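Local atomic coordinates of abhydrolase domain-containing protein (Exiguobacterium antarcticum, PDB entry 5H3H), a protein that acts as an esterase of the alpha/beta hydrolase superfamily, cleaving carboxylic ester bonds, and probably also has perhydrolase activity. Residues Glu147-Asp152 / His187-Ser192; Ser155-Phe160 / Leu180-Ser185; Leu103-Asn108 / Ser112-Leu117. All coordinates share one frame; numbering follows the deposited sequence.

Interaction 1 of 3, residues Glu147-Asp152 / His187-Ser192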
loop_
_atom_site.group_PDB
_atom_site.type_symbol
_atom_site.label_atom_id
_atom_site.label_comp_id
_atom_site.label_asym_id
_atom_site.label_seq_id
_atom_site.Cartn_x
_atom_site.Cartn_y
_atom_site.Cartn_z
ATOM N N GLU B 147 6.799 -25.171 22.863
ATOM C CA GLU B 147 6.632 -26.437 23.598
ATOM C C GLU B 147 6.582 -26.150 25.069
ATOM O O GLU B 147 5.703 -26.658 25.742
ATOM C CB GLU B 147 7.752 -27.448 23.274
ATOM C CG GLU B 147 8.761 -27.833 24.389
ATOM C CD GLU B 147 10.124 -28.114 23.806
ATOM O OE1 GLU B 147 11.088 -27.499 24.308
ATOM O OE2 GLU B 147 10.220 -28.903 22.817
ATOM N N ASP B 148 7.509 -25.307 25.528
ATOM C CA ASP B 148 7.571 -24.843 26.921
ATOM C C ASP B 148 6.297 -24.062 27.330
ATOM O O ASP B 148 5.765 -24.302 28.414
ATOM C CB ASP B 148 8.826 -24.015 27.142
ATOM C CG ASP B 148 10.101 -24.868 27.149
ATOM O OD1 ASP B 148 9.964 -26.117 27.236
ATOM O OD2 ASP B 148 11.216 -24.290 27.061
ATOM N N THR B 149 5.795 -23.161 26.477
ATOM C CA THR B 149 4.524 -22.484 26.840
ATOM C C THR B 149 3.328 -23.418 26.989
ATOM O O THR B 149 2.409 -23.178 27.844
ATOM C CB THR B 149 4.239 -21.074 26.130
ATOM O OG1 THR B 149 2.851 -20.884 25.723
ATOM C CG2 THR B 149 5.211 -20.654 25.148
ATOM N N LYS B 150 3.337 -24.536 26.248
ATOM C CA LYS B 150 2.267 -25.532 26.361
ATOM C C LYS B 150 2.296 -26.423 27.638
ATOM O O LYS B 150 1.366 -27.127 27.900
ATOM C CB LYS B 150 2.136 -26.379 25.090
ATOM C CG LYS B 150 1.255 -25.759 24.039
ATOM C CD LYS B 150 1.896 -25.691 22.652
ATOM C CE LYS B 150 2.170 -27.017 21.990
ATOM N NZ LYS B 150 1.941 -26.968 20.497
ATOM N N GLN B 151 3.332 -26.271 28.447
ATOM C CA GLN B 151 3.583 -27.049 29.665
ATOM C C GLN B 151 3.708 -26.247 30.933
ATOM O O GLN B 151 3.298 -26.728 31.974
ATOM C CB GLN B 151 4.896 -27.751 29.469
ATOM C CG GLN B 151 4.789 -28.777 28.359
ATOM C CD GLN B 151 6.075 -29.532 28.246
ATOM O OE1 GLN B 151 7.100 -28.981 27.819
ATOM N NE2 GLN B 151 6.052 -30.776 28.695
ATOM N N ASP B 152 4.288 -25.034 30.847
ATOM C CA ASP B 152 4.586 -24.204 32.036
ATOM C C ASP B 152 4.896 -22.815 31.466
ATOM O O ASP B 152 6.051 -22.474 31.298
ATOM C CB ASP B 152 5.849 -24.788 32.745
ATOM C CG ASP B 152 5.741 -24.865 34.256
ATOM O OD1 ASP B 152 4.982 -25.755 34.736
ATOM O OD2 ASP B 152 6.483 -24.135 34.984
ATOM N N HIS B 187 -2.932 -18.828 24.315
ATOM C CA HIS B 187 -3.093 -19.300 22.926
ATOM C C HIS B 187 -2.625 -18.230 21.932
ATOM O O HIS B 187 -2.040 -18.557 20.912
ATOM C CB HIS B 187 -4.472 -19.751 22.638
ATOM C CG HIS B 187 -5.519 -18.773 23.023
ATOM N ND1 HIS B 187 -6.260 -18.099 22.081
ATOM C CD2 HIS B 187 -5.876 -18.258 24.215
ATOM C CE1 HIS B 187 -7.116 -17.308 22.685
ATOM N NE2 HIS B 187 -6.920 -17.393 23.983
ATOM N N GLY B 188 -2.828 -16.962 22.252
ATOM C CA GLY B 188 -2.172 -15.888 21.472
ATOM C C GLY B 188 -0.662 -15.942 21.516
ATOM O O GLY B 188 -0.001 -15.813 20.492
ATOM N N THR B 189 -0.119 -16.137 22.725
ATOM C CA THR B 189 1.295 -16.274 22.905
ATOM C C THR B 189 1.810 -17.372 21.972
ATOM O O THR B 189 2.779 -17.149 21.270
ATOM C CB THR B 189 1.658 -16.552 24.366
ATOM O OG1 THR B 189 1.276 -15.427 25.157
ATOM C CG2 THR B 189 3.132 -16.855 24.551
ATOM N N ILE B 190 1.142 -18.520 21.931
ATOM C CA ILE B 190 1.586 -19.595 21.015
ATOM C C ILE B 190 1.500 -19.219 19.526
ATOM O O ILE B 190 2.474 -19.341 18.800
ATOM C CB ILE B 190 0.827 -20.884 21.316
ATOM C CG1 ILE B 190 1.360 -21.439 22.662
ATOM C CG2 ILE B 190 0.891 -21.862 20.163
ATOM C CD1 ILE B 190 0.427 -22.429 23.286
ATOM N N GLN B 191 0.330 -18.802 19.080
ATOM C CA GLN B 191 0.110 -18.416 17.678
ATOM C C GLN B 191 1.049 -17.289 17.198
ATOM O O GLN B 191 1.580 -17.368 16.075
ATOM C CB GLN B 191 -1.371 -18.040 17.433
ATOM C CG GLN B 191 -2.432 -19.134 17.719
ATOM C CD GLN B 191 -2.272 -20.420 16.934
ATOM O OE1 GLN B 191 -1.390 -21.248 17.203
ATOM N NE2 GLN B 191 -3.136 -20.605 15.979
ATOM N N SER B 192 1.379 -16.309 18.054
ATOM C CA SER B 192 2.340 -15.266 17.673
ATOM C C SER B 192 3.751 -15.770 17.589
ATOM O O SER B 192 4.505 -15.264 16.768
ATOM C CB SER B 192 2.358 -14.087 18.643
ATOM O OG SER B 192 1.114 -13.442 18.769
#
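Two helices of the region inserted between strands 114-120 and 211-217, where alpha/beta hydrolases commonly carry their cap, meet through Thr149 and Lys150 toward the C-terminal part of helix 139-149 and Thr189 and Ile190 near the start of the other. Ile190 gives up the most surface to the contact. With CG1 anti to its carbonyl carbon (chi1 -72°), the longer branch extends toward helix 139-149, and CG1 lies 3.4 Å from Thr149 OG1. The two side chains run antiparallel alongside one another, the hydroxyl lying against CG1 and, a little farther off, CD1. Ile190 CD1 then reaches Lys150 CG at 3.5 Å, where the chains cross at about a right angle. Isoleucine suits this place because its CG1-CD1 arm is long enough to lie on Thr149 with the methylene and on Lys150 with the terminal methyl, while lysine, an exposed residue, offers its CG and CD methylenes here. Within the insertion, which has helices and loops but no strand, this links its first helix to its last, helix 186-198. Thr189 adds a looser touch, its CG2 standing 4.2 Å from Thr149 OG1. The hydroxyl of Thr189 instead bonds back to the carbonyl of Ser185, and the backbone O of Thr189 accepts from Trp30 NE1, a residue of the ligand pocket. Asp148 O accepts from two amides, Gln151 N and, at 2.9 Å, Asp152 N.

Interaction 2 of 3, residues Ser155-Phe160 / Leu180-Ser185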
loop_
_atom_site.group_PDB
_atom_site.type_symbol
_atom_site.label_atom_id
_atom_site.label_comp_id
_atom_site.label_asym_id
_atom_site.label_seq_id
_atom_site.Cartn_x
_atom_site.Cartn_y
_atom_site.Cartn_z
ATOM N N SER B 155 7.013 -20.313 33.758
ATOM C CA SER B 155 8.487 -20.705 33.802
ATOM C C SER B 155 9.243 -20.338 32.516
ATOM O O SER B 155 10.378 -19.817 32.570
ATOM C CB SER B 155 8.667 -22.174 34.136
ATOM O OG SER B 155 8.179 -22.417 35.444
ATOM N N MET B 156 8.562 -20.558 31.390
ATOM C CA MET B 156 8.993 -20.132 30.038
ATOM C C MET B 156 9.316 -18.664 30.076
ATOM O O MET B 156 10.404 -18.233 29.630
ATOM C CB MET B 156 7.902 -20.425 28.990
ATOM C CG MET B 156 8.338 -20.132 27.574
ATOM S SD MET B 156 8.272 -18.402 27.113
ATOM C CE MET B 156 6.486 -18.171 26.960
ATOM N N LEU B 157 8.358 -17.887 30.583
ATOM C CA LEU B 157 8.524 -16.424 30.711
ATOM C C LEU B 157 9.683 -15.982 31.587
ATOM O O LEU B 157 10.347 -15.040 31.269
ATOM C CB LEU B 157 7.193 -15.783 31.198
ATOM C CG LEU B 157 6.030 -15.834 30.200
ATOM C CD1 LEU B 157 4.764 -15.347 30.853
ATOM C CD2 LEU B 157 6.282 -14.991 28.941
ATOM N N LYS B 158 9.843 -16.567 32.756
ATOM C CA LYS B 158 10.984 -16.235 33.636
ATOM C C LYS B 158 12.316 -16.461 32.865
ATOM O O LYS B 158 13.219 -15.610 32.865
ATOM C CB LYS B 158 10.916 -17.071 34.905
ATOM C CG LYS B 158 12.000 -16.759 35.931
ATOM C CD LYS B 158 11.820 -17.738 37.115
ATOM C CE LYS B 158 13.104 -17.960 37.907
ATOM N NZ LYS B 158 13.524 -16.685 38.523
ATOM N N GLY B 159 12.362 -17.549 32.122
ATOM C CA GLY B 159 13.492 -17.852 31.275
ATOM C C GLY B 159 13.716 -16.839 30.205
ATOM O O GLY B 159 14.828 -16.445 29.968
ATOM N N PHE B 160 12.647 -16.389 29.559
ATOM C CA PHE B 160 12.759 -15.325 28.557
ATOM C C PHE B 160 13.201 -13.945 29.150
ATOM O O PHE B 160 14.069 -13.236 28.597
ATOM C CB PHE B 160 11.408 -15.287 27.801
ATOM C CG PHE B 160 11.404 -14.375 26.590
ATOM C CD1 PHE B 160 12.164 -14.694 25.461
ATOM C CD2 PHE B 160 10.610 -13.235 26.562
ATOM C CE1 PHE B 160 12.140 -13.855 24.348
ATOM C CE2 PHE B 160 10.583 -12.383 25.439
ATOM C CZ PHE B 160 11.340 -12.704 24.342
ATOM N N LEU B 180 3.158 -8.500 33.143
ATOM C CA LEU B 180 2.624 -7.999 31.873
ATOM C C LEU B 180 2.508 -9.145 30.863
ATOM O O LEU B 180 1.572 -9.192 30.089
ATOM C CB LEU B 180 3.542 -6.961 31.217
ATOM C CG LEU B 180 3.904 -5.690 31.931
ATOM C CD1 LEU B 180 4.831 -4.915 31.001
ATOM C CD2 LEU B 180 2.635 -4.951 32.310
ATOM N N SER B 181 3.468 -10.076 30.884
ATOM C CA SER B 181 3.417 -11.204 30.043
ATOM C C SER B 181 2.524 -12.318 30.535
ATOM O O SER B 181 1.913 -12.986 29.712
ATOM C CB SER B 181 4.827 -11.738 29.732
ATOM O OG SER B 181 5.517 -10.843 28.809
ATOM N N VAL B 182 2.389 -12.504 31.841
ATOM C CA VAL B 182 1.495 -13.562 32.343
ATOM C C VAL B 182 0.023 -13.269 32.030
ATOM O O VAL B 182 -0.704 -14.182 31.725
ATOM C CB VAL B 182 1.671 -13.917 33.812
ATOM C CG1 VAL B 182 3.140 -14.188 34.164
ATOM C CG2 VAL B 182 1.095 -12.867 34.679
ATOM N N ASP B 183 -0.324 -11.988 31.940
ATOM C CA ASP B 183 -1.620 -11.512 31.467
ATOM C C ASP B 183 -1.999 -11.936 30.058
ATOM O O ASP B 183 -3.183 -12.044 29.736
ATOM C CB ASP B 183 -1.645 -9.959 31.528
ATOM C CG ASP B 183 -2.924 -9.370 30.960
ATOM O OD1 ASP B 183 -3.944 -9.287 31.682
ATOM O OD2 ASP B 183 -2.937 -9.031 29.764
ATOM N N ALA B 184 -1.032 -12.159 29.219
ATOM C CA ALA B 184 -1.263 -12.542 27.874
ATOM C C ALA B 184 -2.069 -13.865 27.820
ATOM O O ALA B 184 -1.947 -14.752 28.691
ATOM C CB ALA B 184 0.052 -12.672 27.160
ATOM N N SER B 185 -2.958 -13.959 26.845
ATOM C CA SER B 185 -3.600 -15.242 26.570
ATOM C C SER B 185 -2.531 -16.327 26.223
ATOM O O SER B 185 -1.600 -16.063 25.486
ATOM C CB SER B 185 -4.586 -15.090 25.397
ATOM O OG SER B 185 -3.900 -14.920 24.144
#
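Leu157 inserts its isobutyl group against Ser181 and Val182, joining helix 153-164 to the C-terminal part of helix 171-182 within the helical, cap-like insertion of the alpha/beta hydrolase fold. Its CB points toward helix 171-182 but serves only as a stem. At CG, held anti to the carbonyl carbon (chi1 -68°), the chain forks, and both methyls do the touching. CD2 rests on Ser181 CB at 3.7 Å. The other methyl, CD1, continues the line of the chain, anti to CA (chi2 173°), and lies over the backbone between the two partners: 3.8 Å from Ser181 C and 3.8 Å from Val182 N. To one side of the backbone it also meets Val182 CG1 at 3.9 Å. The forked leucine thus covers a short length of helix, and the small serine lets it come close to the main chain. Valine closes the other flank with an apolar methyl. Leu157 also packs on Pro31, while on the next turn Phe160 meets Trp30 edge to face, tying this helix to the pocket. Ser181 contributes only carbon to the leucine; its OG makes a weak hydrogen bond to Pro31 O.

Interaction 3 of 3, residues Leu103-Asn108 / Ser112-Leu117; sequences LKYLLN and SNVSKL
The ring of Tyr105 presents its edge to Val114, whose CG2 lies in the ring plane 3.8 Å from CE2; no atom of Ser112-Leu117 sits over either face. The side chain also packs on Leu92 and Ile82. Having CG anti to the backbone N (chi1 161°) sends the ring toward residues 112-117, and its hydroxyl ends beside a water 2.7 Å from OH. That water accepts a hydrogen bond from Asn113 N at 3.0 Å, so the buried phenol keeps a polar partner beside an otherwise apolar contact. All this belongs to the beta-alpha-beta unit of strand 90-95, helix 97-109 and strand 114-120, with the helix packed against the central sheet. Leu106 spans two strand residues: CD1 meets Val114 CG2 at 3.7 Å, and CD2 meets Leu117 CD2 at 3.8 Å. Replacing Leu106 with an alanine would probably open a gap at the helix-sheet interface and leave the facing methyls of Val114 and Leu117 without much of their cover. Beta-branched valine suits an extended strand, and leucine is long enough to carry methyls to both Leu103 and Leu106. One turn earlier on the helix, Leu103 crosses Leu117 at about a right angle, with CD2 to CD2 at 3.9 Å.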
loop_
_atom_site.group_PDB
_atom_site.type_symbol
_atom_site.label_atom_id
_atom_site.label_comp_id
_atom_site.label_asym_id
_atom_site.label_seq_id
_atom_site.Cartn_x
_atom_site.Cartn_y
_atom_site.Cartn_z
ATOM N N LEU B 103 6.152 -2.792 9.929
ATOM C CA LEU B 103 6.570 -2.941 8.520
ATOM C C LEU B 103 5.462 -3.522 7.622
ATOM O O LEU B 103 5.179 -2.975 6.515
ATOM C CB LEU B 103 7.861 -3.776 8.405
ATOM C CG LEU B 103 9.083 -3.038 8.959
ATOM C CD1 LEU B 103 10.222 -3.978 9.354
ATOM C CD2 LEU B 103 9.629 -2.021 7.971
ATOM N N LYS B 104 4.843 -4.615 8.095
ATOM C CA LYS B 104 3.815 -5.302 7.344
ATOM C C LYS B 104 2.617 -4.365 7.116
ATOM O O LYS B 104 1.996 -4.406 6.046
ATOM C CB LYS B 104 3.321 -6.529 8.121
ATOM C CG LYS B 104 2.454 -7.513 7.344
ATOM C CD LYS B 104 3.110 -7.960 6.058
ATOM C CE LYS B 104 2.812 -9.420 5.729
ATOM N NZ LYS B 104 3.901 -9.911 4.822
ATOM N N TYR B 105 2.298 -3.582 8.148
ATOM C CA TYR B 105 1.257 -2.599 8.076
ATOM C C TYR B 105 1.566 -1.583 7.006
ATOM O O TYR B 105 0.654 -1.184 6.206
ATOM C CB TYR B 105 1.118 -1.860 9.381
ATOM C CG TYR B 105 0.373 -0.552 9.172
ATOM C CD1 TYR B 105 -1.011 -0.521 8.924
ATOM C CD2 TYR B 105 1.072 0.663 9.132
ATOM C CE1 TYR B 105 -1.690 0.687 8.713
ATOM C CE2 TYR B 105 0.425 1.843 8.911
ATOM C CZ TYR B 105 -0.963 1.866 8.654
ATOM O OH TYR B 105 -1.608 3.064 8.403
ATOM N N LEU B 106 2.818 -1.117 6.999
ATOM C CA LEU B 106 3.222 -0.156 5.906
ATOM C C LEU B 106 3.139 -0.773 4.504
ATOM O O LEU B 106 2.683 -0.095 3.568
ATOM C CB LEU B 106 4.596 0.419 6.144
ATOM C CG LEU B 106 4.861 1.735 6.880
ATOM C CD1 LEU B 106 3.697 2.533 7.445
ATOM C CD2 LEU B 106 5.992 1.577 7.888
ATOM N N LEU B 107 3.591 -2.015 4.357
ATOM C CA LEU B 107 3.519 -2.690 3.078
ATOM C C LEU B 107 2.070 -2.963 2.659
ATOM O O LEU B 107 1.747 -2.824 1.535
ATOM C CB LEU B 107 4.277 -4.024 3.071
ATOM C CG LEU B 107 5.783 -4.163 2.753
ATOM C CD1 LEU B 107 6.504 -2.882 2.380
ATOM C CD2 LEU B 107 6.466 -4.921 3.884
ATOM N N ASN B 108 1.242 -3.423 3.568
ATOM C CA ASN B 108 -0.133 -3.825 3.198
ATOM C C ASN B 108 -1.146 -2.708 3.093
ATOM O O ASN B 108 -2.125 -2.839 2.350
ATOM C CB ASN B 108 -0.646 -4.944 4.099
ATOM C CG ASN B 108 0.083 -6.235 3.864
ATOM O OD1 ASN B 108 0.945 -6.328 3.003
ATOM N ND2 ASN B 108 -0.293 -7.266 4.598
ATOM N N SER B 112 0.360 6.666 3.760
ATOM C CA SER B 112 -0.327 8.001 3.789
ATOM C C SER B 112 -0.697 8.559 5.162
ATOM O O SER B 112 -0.809 9.768 5.293
ATOM C CB SER B 112 -1.583 8.028 2.914
ATOM O OG SER B 112 -1.932 9.406 2.656
ATOM N N ASN B 113 -0.860 7.709 6.196
ATOM C CA ASN B 113 -1.154 8.216 7.571
ATOM C C ASN B 113 0.052 8.319 8.470
ATOM O O ASN B 113 -0.072 8.787 9.601
ATOM C CB ASN B 113 -2.164 7.276 8.268
ATOM C CG ASN B 113 -3.521 7.276 7.573
ATOM O OD1 ASN B 113 -4.257 8.235 7.672
ATOM N ND2 ASN B 113 -3.816 6.231 6.835
ATOM N N VAL B 114 1.197 7.835 8.006
ATOM C CA VAL B 114 2.425 7.719 8.882
ATOM C C VAL B 114 3.530 8.666 8.431
ATOM O O VAL B 114 4.005 8.590 7.312
ATOM C CB VAL B 114 3.019 6.302 8.846
ATOM C CG1 VAL B 114 4.289 6.170 9.712
ATOM C CG2 VAL B 114 1.982 5.301 9.253
ATOM N N SER B 115 3.949 9.540 9.315
ATOM C CA SER B 115 5.049 10.456 9.013
ATOM C C SER B 115 6.457 9.865 9.284
ATOM O O SER B 115 7.416 10.174 8.569
ATOM C CB SER B 115 4.855 11.714 9.799
ATOM O OG SER B 115 5.254 11.513 11.126
ATOM N N LYS B 116 6.581 9.032 10.312
ATOM C CA LYS B 116 7.857 8.367 10.607
ATOM C C LYS B 116 7.680 7.024 11.311
ATOM O O LYS B 116 6.663 6.788 11.980
ATOM C CB LYS B 116 8.732 9.297 11.406
ATOM C CG LYS B 116 8.181 9.665 12.746
ATOM C CD LYS B 116 8.957 10.825 13.377
ATOM C CE LYS B 116 8.612 12.144 12.717
ATOM N NZ LYS B 116 9.410 13.223 13.386
ATOM N N LEU B 117 8.678 6.164 11.123
ATOM C CA LEU B 117 8.733 4.828 11.661
ATOM C C LEU B 117 9.926 4.692 12.605
ATOM O O LEU B 117 11.014 5.132 12.277
ATOM C CB LEU B 117 8.977 3.868 10.475
ATOM C CG LEU B 117 9.126 2.393 10.822
ATOM C CD1 LEU B 117 7.874 1.945 11.557
ATOM C CD2 LEU B 117 9.404 1.484 9.639
HETATM O O HOH W 1 -0.686 4.731 6.485
#

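Interactions 1 and 2 form one neighbourhood, their centres about 10 Å apart, and both segments of interaction 2 fall between the two of interaction 1 in sequence. They touch directly: Thr189 OG1 lies 3.6 Å from Ala184 CB, and Met156 packs on Thr149. Interaction 3 belongs to the core on the opposite side of the chain's centre, about 29 Å from each of the others between centres. Bound ethaneperoxoic acid lies between these regions, about 7 Å from the side chain of Ser181, 10 Å from that of Thr189 and 12 Å from that of Leu103. Ser96, a pocket residue and the probable nucleophile, immediately precedes the helix of interaction 3.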